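PDB 6RXD: histidine acid phosphatase from Bifidobacterium longum subsp. infantis, which probably removes phosphate groups from inositol polyphosphates such as phytate, and from 2,3-bisphosphoglycerate, as a histidine acid phosphatase of the MINPP type. Local coordinates for residues 147-150 with 151-154; 160-163 with 164-167. All blocks are in the same frame, centred on the assembly; numbering follows the deposited sequence.

Contact 1 of 2, residues 147-150 with 151-154; sequences GENF and EKGF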
# COMPACT_ATOMS: atom_id res chain seq x y z
N GLY A 147 8.94 1.73 -8.99
CA GLY A 147 10.35 1.39 -8.95
C GLY A 147 11.19 2.27 -9.87
O GLY A 147 12.29 2.68 -9.51
N GLU A 148 10.66 2.57 -11.05
CA GLU A 148 11.40 3.38 -12.01
C GLU A 148 11.64 4.78 -11.47
O GLU A 148 12.70 5.37 -11.67
CB GLU A 148 10.66 3.43 -13.36
CG GLU A 148 10.58 2.08 -14.05
CD GLU A 148 9.61 2.05 -15.20
OE1 GLU A 148 9.10 3.13 -15.58
OE2 GLU A 148 9.34 0.95 -15.72
N ASN A 149 10.66 5.31 -10.74
CA ASN A 149 10.85 6.61 -10.11
C ASN A 149 11.84 6.58 -8.95
O ASN A 149 12.61 7.51 -8.77
CB ASN A 149 9.50 7.19 -9.68
CG ASN A 149 8.72 7.75 -10.87
OD1 ASN A 149 9.06 8.81 -11.39
ND2 ASN A 149 7.69 7.03 -11.30
N PHE A 150 11.80 5.51 -8.16
CA PHE A 150 12.78 5.30 -7.10
C PHE A 150 14.18 5.27 -7.74
O PHE A 150 15.12 5.90 -7.24
CB PHE A 150 12.47 3.97 -6.40
CG PHE A 150 13.47 3.55 -5.34
CD1 PHE A 150 13.11 3.54 -4.00
CD2 PHE A 150 14.74 3.11 -5.69
CE1 PHE A 150 14.02 3.12 -3.01
CE2 PHE A 150 15.65 2.70 -4.72
CZ PHE A 150 15.28 2.70 -3.38
N GLU A 151 14.30 4.53 -8.83
CA GLU A 151 15.58 4.39 -9.52
C GLU A 151 16.10 5.75 -10.03
O GLU A 151 17.27 6.06 -9.88
CB GLU A 151 15.44 3.39 -10.67
CG GLU A 151 16.72 3.19 -11.48
CD GLU A 151 16.56 2.15 -12.57
OE1 GLU A 151 17.51 1.39 -12.80
OE2 GLU A 151 15.49 2.10 -13.21
N LYS A 152 15.20 6.55 -10.59
CA LYS A 152 15.55 7.90 -11.03
C LYS A 152 16.05 8.78 -9.88
O LYS A 152 17.05 9.47 -10.01
CB LYS A 152 14.35 8.55 -11.71
CG LYS A 152 14.62 9.92 -12.26
CD LYS A 152 13.41 10.40 -13.05
CE LYS A 152 12.85 9.25 -13.89
NZ LYS A 152 11.72 9.68 -14.76
N GLY A 153 15.33 8.74 -8.76
CA GLY A 153 15.72 9.51 -7.60
C GLY A 153 17.05 9.05 -7.03
O GLY A 153 17.89 9.87 -6.66
N PHE A 154 17.24 7.73 -6.95
CA PHE A 154 18.47 7.16 -6.44
C PHE A 154 19.64 7.60 -7.32
O PHE A 154 20.70 7.99 -6.82
CB PHE A 154 18.36 5.63 -6.44
CG PHE A 154 19.53 4.92 -5.81
CD1 PHE A 154 19.46 4.47 -4.50
CD2 PHE A 154 20.69 4.67 -6.55
CE1 PHE A 154 20.53 3.80 -3.93
CE2 PHE A 154 21.76 4.00 -5.98
CZ PHE A 154 21.68 3.56 -4.66
O HOH W 1 14.22 4.56 -13.90

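Contact 2 of 2, residues 160-163 with 164-167; sequences GRLI and GNVS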
# COMPACT_ATOMS: atom_id res chain seq x y z
N GLY A 160 24.57 9.53 -10.90
CA GLY A 160 24.72 8.51 -11.93
C GLY A 160 25.83 7.50 -11.71
O GLY A 160 26.07 6.64 -12.56
N ARG A 161 26.50 7.57 -10.56
CA ARG A 161 27.68 6.75 -10.31
C ARG A 161 27.39 5.28 -10.05
O ARG A 161 28.33 4.47 -9.96
CB ARG A 161 28.54 7.36 -9.18
CG ARG A 161 29.21 8.68 -9.58
CD ARG A 161 29.96 9.34 -8.42
NE ARG A 161 29.04 9.90 -7.43
CZ ARG A 161 28.79 9.35 -6.24
NH1 ARG A 161 29.40 8.23 -5.89
NH2 ARG A 161 27.92 9.92 -5.41
N LEU A 162 26.11 4.92 -9.91
CA LEU A 162 25.71 3.52 -9.70
C LEU A 162 24.95 2.94 -10.89
O LEU A 162 24.52 1.78 -10.84
CB LEU A 162 24.90 3.34 -8.41
CG LEU A 162 25.65 3.29 -7.08
CD1 LEU A 162 26.71 2.19 -7.10
CD2 LEU A 162 26.28 4.62 -6.74
N ILE A 163 24.79 3.71 -11.96
CA ILE A 163 24.09 3.24 -13.15
C ILE A 163 24.73 1.98 -13.75
O ILE A 163 24.03 1.07 -14.19
CB ILE A 163 24.00 4.37 -14.20
CG1 ILE A 163 22.98 5.42 -13.75
CG2 ILE A 163 23.64 3.81 -15.58
CD1 ILE A 163 23.01 6.69 -14.60
N GLY A 164 26.06 1.90 -13.73
CA GLY A 164 26.75 0.73 -14.25
C GLY A 164 26.78 -0.42 -13.26
O GLY A 164 27.34 -1.48 -13.56
N ASN A 165 26.19 -0.22 -12.08
CA ASN A 165 26.20 -1.24 -11.03
C ASN A 165 24.86 -1.95 -10.83
O ASN A 165 24.61 -2.50 -9.77
CB ASN A 165 26.59 -0.61 -9.68
CG ASN A 165 28.02 -0.12 -9.65
OD1 ASN A 165 28.35 0.91 -10.25
ND2 ASN A 165 28.88 -0.83 -8.93
N VAL A 166 24.00 -1.93 -11.84
CA VAL A 166 22.69 -2.57 -11.70
C VAL A 166 22.75 -4.00 -12.22
O VAL A 166 23.26 -4.25 -13.31
CB VAL A 166 21.60 -1.79 -12.46
CG1 VAL A 166 20.25 -2.49 -12.33
CG2 VAL A 166 21.50 -0.37 -11.92
N SER A 167 22.24 -4.95 -11.43
CA SER A 167 22.16 -6.34 -11.88
C SER A 167 21.19 -6.46 -13.05
O SER A 167 20.06 -5.97 -12.98
CB SER A 167 21.71 -7.26 -10.75
OG SER A 167 22.60 -7.19 -9.65
O HOH W 2 28.40 2.83 -12.22
O HOH W 3 24.42 -1.75 -14.77

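Contact 1 of 2, residues 147-150 with 151-154
Phe150 and Phe154 lie one turn apart on the alpha-helix 141-157, and their rings meet obliquely, CE2 of Phe150 standing 4.2 Å from CD1 of Phe154. In the backbone between them, Phe154 N donates to Phe150 O at 2.8 Å, nearly in line with the carbonyl. The three preceding i to i+4 bonds run from Glu151, Lys152 and Gly153 N to Gly147, Glu148 and Asn149 O. In both phenylalanines CG is anti to the backbone N (chi1 175° in Phe150, -175° in Phe154), which turns the two rings out from the same side of the helix. That side packs against the central sheet: Phe150 meets Phe395, Phe397 (edge-to-face) and Tyr135, and Phe154 touches Ile133 and Tyr135. Phe154 also meets Phe123 of helix 120-129 edge-to-face, and Ile111 and Ala115 of helix 102-118 border Phe150. Glu151 is a zinc ligand seen in this protein, though no zinc is bound to it in this chain; its OE1 lies close to Asp180 OD2, a pairing of like charges that may raise the affinity of one carboxylate for a proton. Asn149 folds back on its own helix, ND2 bonding to Glu145 O. A water gives one hydrogen to Glu148 O at 2.8 Å and the other to Glu151 OE2 at 2.9 Å.

Contact 2 of 2, residues 160-163 with 164-167
Arg161 O and the side-chain OD1 of Asn165 are joined by one water, which donates to each of them at 2.8 Å and accepts from Gly164 N at 2.9 Å. Three bonds thus hold this water between 160-163 and 164-167. The guanidinium of Arg161 is held by other parts of the chain, NH1 in a salt bridge with Asp124 and NH2 in a hydrogen bond with Tyr116 OH. Leu162 makes the direct side-chain contact: its CD1 sits 3.7 Å from CG of Asn165, and the two side chains cross at a slant. With CG beside its own backbone N (chi1 -67°), Asn165 brings CB and CG across Leu162 CD1 and turns OD1 to the water; ND2 is bonded to Gly131 O. The carbonyl oxygen of Leu162 accepts from Asn165 N at 2.9 Å, but the donor stands well above the carbonyl plane, with a C=O...N angle of 116°. This i to i+3 bond closes a second turn, Leu162 to Asn165, in the loop that leads from helix 141-157 to strand 181-183. It overlaps a type I beta turn that opens at Gly160, with a positive phi of 75°, and ends at Ile163, whose N is bonded to Gly160 O at 3.3 Å. Ile163 O faces CG2 of Val166 at 3.7 Å. The same oxygen accepts from a second water, which in turn takes the hydrogen of Val166 N at 3.0 Å. On both sides of Val166 the chain is tied to strand 132-137, Asn165 and Ser167 each forming backbone hydrogen bonds with Ile133.

In the fold
Contact 1 is part of helix 141-157, and contact 2 follows a few residues later in the loop that leads on to strand 181-183; their centres are 12 Å apart. They touch directly where Phe154 CE2 packs 4.0 Å from Leu162 CB, and both of these residues also rest on Ile133 of strand 132-137. Tyr135 of that strand is another shared neighbour, touched by Phe150, Glu151 and Phe154 from the helix and by Val166 from the loop. The side chain of Val166 comes within about 4 Å of those of both Glu151 and Asp180, both seen as zinc ligands of this protein, with no zinc bound to them in this chain.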